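Local coordinates for protein RNA N6-adenosine-methyltransferase METTL16,RNA N6-adenosine-methyltransferase METTL16 (Homo sapiens, PDB 6M1U) that methylates the N6 position of adenosine in RNA, U6 snRNA among its substrates, its vertebrate conserved region probably contributing to RNA binding, at residues 139-142 / 143-147; 26-29 / 30-34; 36-39 / 40-44. One frame throughout, in Å; residues are numbered along the deposited sequence.

Contact 1 of 3, residues 139-142 / 143-147; sequences NQLC and TYIRN
L141 and I145 meet because their first torsions bring their ends together one turn apart on the helix: CG of L141 stands opposite its own backbone N, beside the carbonyl carbon (chi1 -177°), while CG1 of I145 swings to the side of the backbone N and runs back toward the preceding turn. There CD1 of I145 comes to 3.7 Å from CG of L141, and the same methyl is 3.8 Å from CD1 of L141. The two chains cross at a slant, and CG1 and CD1 of I145 also come close to the carbonyl oxygen of L141, which accepts I145 N at 2.9 Å.

On another side of the helix, T143 pairs with N139. Its hydroxyl lies beside the backbone N (chi1 -50°), which brings OG1 to 2.6 Å from N139 O, with the hydroxyl as donor. T143 N gives its hydrogen to the same N139 O at 2.8 Å, and the two donors come from opposite faces of the carbonyl plane. One oxygen is thus gripped twice by one residue, and the hydroxyl is satisfied within its own helix. The i to i+4 ladder continues with Y144 N on Q140 O at 2.9 Å and R146 N on C142 O at 3.0 Å.

All of this belongs to helix 136-153, whose sides face different neighbours. C142 packs on I4 and F6 of strand 4-8, L141 on F110 and I145 on I114 of strand 108-119, while I145 and Y144 also lean on helix 30-44 through I38, L42 and I41.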
ATOM      1  N   ASN A 139     -11.101  -4.325   0.476  1.00 87.80           N
ATOM      2  CA  ASN A 139     -10.827  -4.714   1.847  1.00 92.03           C
ATOM      3  C   ASN A 139      -9.928  -5.933   1.919  1.00 90.18           C
ATOM      4  O   ASN A 139      -9.050  -6.011   2.783  1.00 93.66           O
ATOM      5  CB  ASN A 139     -12.136  -4.982   2.562  1.00 90.31           C
ATOM      6  CG  ASN A 139     -12.896  -3.726   2.829  1.00 90.46           C
ATOM      7  OD1 ASN A 139     -13.644  -3.236   1.972  1.00 90.23           O
ATOM      8  ND2 ASN A 139     -12.698  -3.173   4.022  1.00 92.22           N
ATOM      9  N   GLN A 140     -10.133  -6.905   1.026  1.00 97.91           N
ATOM     10  CA  GLN A 140      -9.261  -8.079   1.022  1.00100.78           C
ATOM     11  C   GLN A 140      -7.816  -7.681   0.709  1.00 96.52           C
ATOM     12  O   GLN A 140      -6.882  -8.060   1.430  1.00 97.27           O
ATOM     13  CB  GLN A 140      -9.785  -9.135   0.033  1.00109.83           C
ATOM     14  CG  GLN A 140     -10.923 -10.032   0.578  1.00119.43           C
ATOM     15  CD  GLN A 140     -11.316 -11.188  -0.377  1.00125.30           C
ATOM     16  OE1 GLN A 140     -10.593 -11.502  -1.332  1.00125.04           O
ATOM     17  NE2 GLN A 140     -12.469 -11.818  -0.112  1.00129.49           N
ATOM     18  N   LEU A 141      -7.622  -6.874  -0.342  1.00 90.44           N
ATOM     19  CA  LEU A 141      -6.286  -6.426  -0.731  1.00 85.35           C
ATOM     20  C   LEU A 141      -5.684  -5.488   0.309  1.00 81.32           C
ATOM     21  O   LEU A 141      -4.481  -5.548   0.593  1.00 81.56           O
ATOM     22  CB  LEU A 141      -6.366  -5.725  -2.081  1.00 78.74           C
ATOM     23  CG  LEU A 141      -5.071  -5.238  -2.701  1.00 72.95           C
ATOM     24  CD1 LEU A 141      -4.088  -6.383  -2.683  1.00 71.91           C
ATOM     25  CD2 LEU A 141      -5.329  -4.736  -4.133  1.00 71.08           C
ATOM     26  N   CYS A 142      -6.512  -4.602   0.874  1.00 83.47           N
ATOM     27  CA  CYS A 142      -6.039  -3.658   1.875  1.00 81.20           C
ATOM     28  C   CYS A 142      -5.655  -4.376   3.152  1.00 84.64           C
ATOM     29  O   CYS A 142      -4.597  -4.106   3.733  1.00 83.97           O
ATOM     30  CB  CYS A 142      -7.108  -2.608   2.163  1.00 85.30           C
ATOM     31  SG  CYS A 142      -6.586  -1.397   3.408  1.00 86.26           S
ATOM     32  N   THR A 143      -6.519  -5.281   3.619  1.00 83.28           N
ATOM     33  CA  THR A 143      -6.171  -6.083   4.785  1.00 84.84           C
ATOM     34  C   THR A 143      -4.916  -6.897   4.524  1.00 82.29           C
ATOM     35  O   THR A 143      -4.100  -7.080   5.431  1.00 83.79           O
ATOM     36  CB  THR A 143      -7.323  -7.009   5.182  1.00 86.83           C
ATOM     37  OG1 THR A 143      -8.536  -6.257   5.274  1.00 87.76           O
ATOM     38  CG2 THR A 143      -7.068  -7.635   6.542  1.00 90.23           C
ATOM     39  N   TYR A 144      -4.724  -7.371   3.288  1.00 81.45           N
ATOM     40  CA  TYR A 144      -3.526  -8.150   3.007  1.00 80.76           C
ATOM     41  C   TYR A 144      -2.288  -7.275   3.066  1.00 80.31           C
ATOM     42  O   TYR A 144      -1.317  -7.615   3.754  1.00 81.28           O
ATOM     43  CB  TYR A 144      -3.624  -8.845   1.657  1.00 81.11           C
ATOM     44  CG  TYR A 144      -2.315  -9.490   1.264  1.00 81.54           C
ATOM     45  CD1 TYR A 144      -1.898 -10.673   1.860  1.00 84.45           C
ATOM     46  CD2 TYR A 144      -1.487  -8.907   0.305  1.00 79.74           C
ATOM     47  CE1 TYR A 144      -0.689 -11.266   1.512  1.00 85.16           C
ATOM     48  CE2 TYR A 144      -0.278  -9.479  -0.040  1.00 80.34           C
ATOM     49  CZ  TYR A 144       0.120 -10.665   0.560  1.00 83.25           C
ATOM     50  OH  TYR A 144       1.333 -11.240   0.209  1.00 84.05           O
ATOM     51  N   ILE A 145      -2.314  -6.130   2.372  1.00 78.03           N
ATOM     52  CA  ILE A 145      -1.141  -5.254   2.312  1.00 77.81           C
ATOM     53  C   ILE A 145      -0.715  -4.827   3.712  1.00 80.08           C
ATOM     54  O   ILE A 145       0.436  -5.023   4.118  1.00 80.30           O
ATOM     55  CB  ILE A 145      -1.428  -4.034   1.421  1.00 74.96           C
ATOM     56  CG1 ILE A 145      -1.528  -4.464  -0.051  1.00 73.65           C
ATOM     57  CG2 ILE A 145      -0.365  -2.934   1.675  1.00 74.43           C
ATOM     58  CD1 ILE A 145      -2.283  -3.481  -0.964  1.00 72.47           C
ATOM     59  N   ARG A 146      -1.637  -4.215   4.458  1.00 83.87           N
ATOM     60  CA  ARG A 146      -1.362  -3.813   5.830  1.00 88.33           C
ATOM     61  C   ARG A 146      -0.848  -4.983   6.656  1.00 87.62           C
ATOM     62  O   ARG A 146       0.041  -4.814   7.496  1.00 87.66           O
ATOM     63  CB  ARG A 146      -2.628  -3.219   6.443  1.00 96.21           C
ATOM     64  CG  ARG A 146      -2.488  -2.732   7.863  1.00106.16           C
ATOM     65  CD  ARG A 146      -3.790  -2.107   8.309  1.00115.00           C
ATOM     66  NE  ARG A 146      -3.723  -1.590   9.671  1.00124.65           N
ATOM     67  CZ  ARG A 146      -4.671  -0.831  10.213  1.00130.99           C
ATOM     68  NH1 ARG A 146      -5.740  -0.511   9.483  1.00134.92           N
ATOM     69  NH2 ARG A 146      -4.556  -0.394  11.468  1.00135.43           N
ATOM     70  N   ASN A 147      -1.370  -6.188   6.408  1.00 85.99           N
ATOM     71  CA  ASN A 147      -0.833  -7.361   7.089  1.00 87.71           C
ATOM     72  C   ASN A 147       0.596  -7.621   6.649  1.00 85.66           C
ATOM     73  O   ASN A 147       1.482  -7.837   7.484  1.00 88.60           O
ATOM     74  CB  ASN A 147      -1.720  -8.586   6.842  1.00 86.14           C
ATOM     75  CG  ASN A 147      -2.927  -8.649   7.805  1.00 87.15           C
ATOM     76  OD1 ASN A 147      -3.221  -7.688   8.547  1.00 86.42           O
ATOM     77  ND2 ASN A 147      -3.631  -9.783   7.791  1.00 88.71           N
TER

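Contact 2 of 3, residues 26-29 / 30-34; sequences ETAE and GIVVV
E29 and V32 touch where the chain turns from loop into helix, and the glutamate side chain can be followed outward from there. Its CB, the atom that makes the closest apolar approach, lies 3.9 Å from CG2 of V32, the branch of that valine set beside its own backbone N. Beyond CB, CG leads away from the valine, and the bend at the second torsion (chi2 -107°) then turns CD and the carboxylate toward the I31 side. At the tip, OE2 is the oxygen turned toward I31, with CD1 of that isoleucine at 4.3 Å, a loose contact.

E29 occupies the N-cap position of helix 30-44, its backbone not yet helical (psi 166°) before the helical angles set in at G30. The first turn is marked by a weak hydrogen bond from V33 N to E29 O, 3.3 Å long with an N-H...O angle of 159°, which opens the i to i+4 series. A carboxylate carried at this end is likely to be favoured by the partial positive charge of the helix start.

A28 adds an apolar patch from the loop side. Its CB sits 4.3 Å from CG1 of V32 and 4.2 Å from CG2 of V33, spanning two successive valines. CG2 of V33 also lies 3.3 Å from E29 O, the same oxygen that accepts V33 N. On the inner side, V33 packs on L16 and S17 of helix 10-20, whereas I31 reaches M13 of that helix and V116 and K118 of strand 108-119.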
ATOM      1  N   GLU A  26      18.681   7.612   7.403  1.00208.11           N
ATOM      2  CA  GLU A  26      17.965   8.875   7.183  1.00209.03           C
ATOM      3  C   GLU A  26      17.940   9.279   5.709  1.00206.07           C
ATOM      4  O   GLU A  26      18.211  10.427   5.343  1.00208.68           O
ATOM      5  CB  GLU A  26      18.569   9.985   8.047  1.00217.82           C
ATOM      6  CG  GLU A  26      18.401   9.758   9.539  1.00224.50           C
ATOM      7  CD  GLU A  26      18.901  10.918  10.366  1.00231.62           C
ATOM      8  OE1 GLU A  26      19.575  11.804   9.800  1.00234.79           O
ATOM      9  OE2 GLU A  26      18.617  10.943  11.583  1.00234.00           O
ATOM     10  N   THR A  27      17.591   8.325   4.851  1.00178.04           N
ATOM     11  CA  THR A  27      17.721   8.570   3.415  1.00155.39           C
ATOM     12  C   THR A  27      16.521   9.323   2.844  1.00132.81           C
ATOM     13  O   THR A  27      16.644  10.476   2.418  1.00131.72           O
ATOM     14  CB  THR A  27      17.947   7.237   2.696  1.00143.69           C
ATOM     15  OG1 THR A  27      16.857   6.357   2.989  1.00138.00           O
ATOM     16  CG2 THR A  27      19.257   6.599   3.152  1.00144.70           C
ATOM     17  N   ALA A  28      15.337   8.700   2.859  1.00119.37           N
ATOM     18  CA  ALA A  28      14.175   9.153   2.100  1.00108.62           C
ATOM     19  C   ALA A  28      12.990   9.422   3.021  1.00 99.29           C
ATOM     20  O   ALA A  28      12.880   8.823   4.095  1.00101.69           O
ATOM     21  CB  ALA A  28      13.761   8.113   1.055  1.00 99.77           C
ATOM     22  N   GLU A  29      12.104  10.318   2.574  1.00 97.58           N
ATOM     23  CA  GLU A  29      10.885  10.694   3.339  1.00 99.82           C
ATOM     24  C   GLU A  29      10.248   9.431   3.923  1.00 96.35           C
ATOM     25  O   GLU A  29      10.609   8.331   3.476  1.00 96.69           O
ATOM     26  CB  GLU A  29       9.895  11.422   2.431  1.00104.82           C
ATOM     27  CG  GLU A  29      10.094  12.925   2.403  1.00111.89           C
ATOM     28  CD  GLU A  29       9.036  13.710   3.156  1.00116.45           C
ATOM     29  OE1 GLU A  29       9.261  14.015   4.343  1.00119.97           O
ATOM     30  OE2 GLU A  29       7.991  14.016   2.552  1.00115.94           O
ATOM     31  N   GLY A  30       9.325   9.597   4.873  1.00 92.79           N
ATOM     32  CA  GLY A  30       8.659   8.451   5.521  1.00 85.63           C
ATOM     33  C   GLY A  30       7.577   7.846   4.648  1.00 78.98           C
ATOM     34  O   GLY A  30       7.504   6.608   4.579  1.00 76.56           O
ATOM     35  N   ILE A  31       6.767   8.688   4.000  1.00 73.03           N
ATOM     36  CA  ILE A  31       5.661   8.195   3.128  1.00 64.51           C
ATOM     37  C   ILE A  31       6.256   7.566   1.863  1.00 61.54           C
ATOM     38  O   ILE A  31       5.635   6.635   1.326  1.00 59.14           O
ATOM     39  CB  ILE A  31       4.660   9.321   2.803  1.00 59.88           C
ATOM     40  CG1 ILE A  31       5.313  10.461   2.020  1.00 58.99           C
ATOM     41  CG2 ILE A  31       3.990   9.825   4.068  1.00 60.14           C
ATOM     42  CD1 ILE A  31       4.416  11.659   1.836  1.00 58.15           C
ATOM     43  N   VAL A  32       7.411   8.058   1.411  1.00 62.06           N
ATOM     44  CA  VAL A  32       8.066   7.495   0.195  1.00 60.36           C
ATOM     45  C   VAL A  32       8.526   6.073   0.521  1.00 59.99           C
ATOM     46  O   VAL A  32       8.251   5.161  -0.274  1.00 60.12           O
ATOM     47  CB  VAL A  32       9.250   8.363  -0.265  1.00 60.52           C
ATOM     48  CG1 VAL A  32      10.158   7.604  -1.217  1.00 59.38           C
ATOM     49  CG2 VAL A  32       8.782   9.663  -0.895  1.00 60.12           C
ATOM     50  N   VAL A  33       9.206   5.909   1.657  1.00 63.55           N
ATOM     51  CA  VAL A  33       9.704   4.573   2.088  1.00 64.13           C
ATOM     52  C   VAL A  33       8.526   3.598   2.091  1.00 64.19           C
ATOM     53  O   VAL A  33       8.605   2.577   1.391  1.00 64.41           O
ATOM     54  CB  VAL A  33      10.365   4.650   3.477  1.00 66.00           C
ATOM     55  CG1 VAL A  33      10.383   3.297   4.166  1.00 66.57           C
ATOM     56  CG2 VAL A  33      11.766   5.229   3.398  1.00 68.42           C
ATOM     57  N   VAL A  34       7.478   3.924   2.850  1.00 64.88           N
ATOM     58  CA  VAL A  34       6.264   3.064   2.959  1.00 63.32           C
ATOM     59  C   VAL A  34       5.775   2.696   1.557  1.00 63.01           C
ATOM     60  O   VAL A  34       5.589   1.497   1.296  1.00 62.65           O
ATOM     61  CB  VAL A  34       5.156   3.771   3.761  1.00 63.32           C
ATOM     62  CG1 VAL A  34       3.836   3.025   3.676  1.00 61.48           C
ATOM     63  CG2 VAL A  34       5.561   3.985   5.209  1.00 65.90           C
TER

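Contact 3 of 3, residues 36-39 / 40-44; sequences TWIE and KILTD
I38 and L42 lie side by side and point the same way, one turn apart. I38 carries CG2 beside its carbonyl carbon, while L42 runs extended past CG (chi2 174°); together these settings put CD1 of L42 3.9 Å from CG2 of I38. An alanine in place of L42 removes CD1 and is likely to open a gap between I38, L61, I114 and I145, which pack on the leucine.

W37 meets K40 obliquely, ring atom CE3 standing 4.1 Å from CB of the lysine, and NE1 of the indole is bonded to L16 O. From that CB the lysine folds at its second torsion (chi2 -85°), carrying NZ along the helix to D44 OD2, 2.9 Å away; this salt bridge uses the carboxylate's syn lone pair. E39 instead stays straight beyond CG, and its OE2 forms a salt bridge with R51. T43 holds OG1 in the crowded position between backbone N and carbonyl carbon, from which it donates to K40 O at 3.1 Å. D44 N reaches that oxygen from the same face at 3.2 Å.

Of the four ladder bonds joining 36-39 to 40-44, the straightest is T43 N to E39 O, with an N-H...O angle of 173°. The pattern is that of an amphipathic helix laid on an antiparallel sheet in an alpha+beta fold.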
ATOM      1  N   THR A  36       7.269   2.556  -1.341  1.00 61.81           N
ATOM      2  CA  THR A  36       8.098   1.571  -2.026  1.00 61.27           C
ATOM      3  C   THR A  36       8.023   0.196  -1.368  1.00 62.42           C
ATOM      4  O   THR A  36       8.370  -0.797  -2.019  1.00 62.03           O
ATOM      5  CB  THR A  36       9.554   2.016  -2.093  1.00 62.18           C
ATOM      6  OG1 THR A  36      10.130   1.861  -0.801  1.00 63.65           O
ATOM      7  CG2 THR A  36       9.678   3.469  -2.513  1.00 63.37           C
ATOM      8  N   TRP A  37       7.588   0.107  -0.099  1.00 60.41           N
ATOM      9  CA  TRP A  37       7.311  -1.210   0.465  1.00 61.02           C
ATOM     10  C   TRP A  37       5.968  -1.741  -0.016  1.00 58.51           C
ATOM     11  O   TRP A  37       5.832  -2.944  -0.279  1.00 59.06           O
ATOM     12  CB  TRP A  37       7.348  -1.184   1.988  1.00 60.06           C
ATOM     13  CG  TRP A  37       8.718  -1.314   2.572  1.00 61.05           C
ATOM     14  CD1 TRP A  37       9.387  -0.382   3.340  1.00 63.16           C
ATOM     15  CD2 TRP A  37       9.605  -2.432   2.447  1.00 61.93           C
ATOM     16  NE1 TRP A  37      10.640  -0.862   3.697  1.00 65.23           N
ATOM     17  CE2 TRP A  37      10.791  -2.116   3.166  1.00 64.49           C
ATOM     18  CE3 TRP A  37       9.516  -3.676   1.811  1.00 60.71           C
ATOM     19  CZ2 TRP A  37      11.864  -2.993   3.247  1.00 66.44           C
ATOM     20  CZ3 TRP A  37      10.596  -4.544   1.902  1.00 62.87           C
ATOM     21  CH2 TRP A  37      11.746  -4.197   2.607  1.00 65.68           C
ATOM     22  N   ILE A  38       4.958  -0.881  -0.148  1.00 59.05           N
ATOM     23  CA  ILE A  38       3.731  -1.335  -0.801  1.00 59.60           C
ATOM     24  C   ILE A  38       4.023  -1.765  -2.242  1.00 61.88           C
ATOM     25  O   ILE A  38       3.496  -2.775  -2.727  1.00 61.74           O
ATOM     26  CB  ILE A  38       2.643  -0.250  -0.736  1.00 57.71           C
ATOM     27  CG1 ILE A  38       2.263   0.033   0.711  1.00 58.56           C
ATOM     28  CG2 ILE A  38       1.411  -0.725  -1.427  1.00 57.04           C
ATOM     29  CD1 ILE A  38       1.446   1.292   0.888  1.00 58.24           C
ATOM     30  N   GLU A  39       4.906  -1.033  -2.935  1.00 66.07           N
ATOM     31  CA  GLU A  39       5.259  -1.414  -4.302  1.00 68.36           C
ATOM     32  C   GLU A  39       5.918  -2.783  -4.330  1.00 69.13           C
ATOM     33  O   GLU A  39       5.634  -3.599  -5.214  1.00 68.24           O
ATOM     34  CB  GLU A  39       6.175  -0.360  -4.920  1.00 74.50           C
ATOM     35  CG  GLU A  39       5.471   0.929  -5.289  1.00 77.42           C
ATOM     36  CD  GLU A  39       6.420   2.060  -5.681  1.00 80.82           C
ATOM     37  OE1 GLU A  39       7.640   1.994  -5.404  1.00 82.98           O
ATOM     38  OE2 GLU A  39       5.924   3.036  -6.282  1.00 82.83           O
ATOM     39  N   LYS A  40       6.772  -3.071  -3.342  1.00 68.35           N
ATOM     40  CA  LYS A  40       7.356  -4.403  -3.232  1.00 69.25           C
ATOM     41  C   LYS A  40       6.271  -5.456  -3.002  1.00 66.10           C
ATOM     42  O   LYS A  40       6.267  -6.512  -3.640  1.00 66.87           O
ATOM     43  CB  LYS A  40       8.384  -4.419  -2.097  1.00 70.15           C
ATOM     44  CG  LYS A  40       9.566  -5.352  -2.319  1.00 73.16           C
ATOM     45  CD  LYS A  40       9.259  -6.767  -1.890  1.00 75.27           C
ATOM     46  CE  LYS A  40      10.144  -7.747  -2.652  1.00 78.14           C
ATOM     47  NZ  LYS A  40      10.216  -9.087  -1.964  1.00 80.20           N
ATOM     48  N   ILE A  41       5.325  -5.168  -2.113  1.00 65.98           N
ATOM     49  CA  ILE A  41       4.293  -6.142  -1.777  1.00 65.84           C
ATOM     50  C   ILE A  41       3.418  -6.441  -2.985  1.00 67.11           C
ATOM     51  O   ILE A  41       3.003  -7.589  -3.209  1.00 67.61           O
ATOM     52  CB  ILE A  41       3.459  -5.614  -0.597  1.00 66.10           C
ATOM     53  CG1 ILE A  41       4.305  -5.615   0.674  1.00 67.38           C
ATOM     54  CG2 ILE A  41       2.127  -6.388  -0.487  1.00 65.90           C
ATOM     55  CD1 ILE A  41       3.785  -4.727   1.720  1.00 66.98           C
ATOM     56  N   LEU A  42       3.095  -5.405  -3.766  1.00 65.94           N
ATOM     57  CA  LEU A  42       2.196  -5.592  -4.899  1.00 65.57           C
ATOM     58  C   LEU A  42       2.889  -6.357  -6.007  1.00 68.87           C
ATOM     59  O   LEU A  42       2.326  -7.328  -6.525  1.00 70.60           O
ATOM     60  CB  LEU A  42       1.664  -4.248  -5.414  1.00 61.58           C
ATOM     61  CG  LEU A  42       0.789  -3.506  -4.397  1.00 58.44           C
ATOM     62  CD1 LEU A  42       0.377  -2.118  -4.867  1.00 57.19           C
ATOM     63  CD2 LEU A  42      -0.414  -4.329  -4.056  1.00 56.58           C
ATOM     64  N   THR A  43       4.125  -5.958  -6.375  1.00 71.87           N
ATOM     65  CA  THR A  43       4.806  -6.690  -7.449  1.00 75.35           C
ATOM     66  C   THR A  43       4.916  -8.170  -7.106  1.00 78.84           C
ATOM     67  O   THR A  43       4.742  -9.019  -7.983  1.00 80.38           O
ATOM     68  CB  THR A  43       6.207  -6.141  -7.751  1.00 78.45           C
ATOM     69  OG1 THR A  43       7.014  -6.329  -6.598  1.00 82.20           O
ATOM     70  CG2 THR A  43       6.194  -4.678  -8.113  1.00 79.55           C
ATOM     71  N   ASP A  44       5.151  -8.494  -5.831  1.00 79.20           N
ATOM     72  CA  ASP A  44       5.203  -9.889  -5.411  1.00 82.00           C
ATOM     73  C   ASP A  44       3.892 -10.612  -5.695  1.00 75.79           C
ATOM     74  O   ASP A  44       3.913 -11.800  -6.027  1.00 77.24           O
ATOM     75  CB  ASP A  44       5.562  -9.982  -3.921  1.00 83.58           C
ATOM     76  CG  ASP A  44       7.017  -9.555  -3.630  1.00 87.63           C
ATOM     77  OD1 ASP A  44       7.785  -9.302  -4.600  1.00 89.42           O
ATOM     78  OD2 ASP A  44       7.389  -9.463  -2.429  1.00 89.68           O
TER

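Overall arrangement
Contacts 2 and 3 share helix 30-44: 26-34 covers the loop running into it and its first turns, and 36-44 its last turns, with centres 14 Å apart and no touch beyond the chain connection. Contact 1, on helix 136-153, meets contact 3 directly. CD1 of I145 lies 3.7 Å from CD2 of L42, and CE2 of Y144 lies 3.9 Å from CG2 of I41, so the two helices are joined by hydrocarbon packing, and both I145 and L42 touch I114 of strand 108-119. Contacts 1 and 2 do not touch, with centres 21 Å and nearest atoms about 7 Å apart, on opposite sides of the chain's centre. All three belong to the helical layer of the vertebrate conserved region.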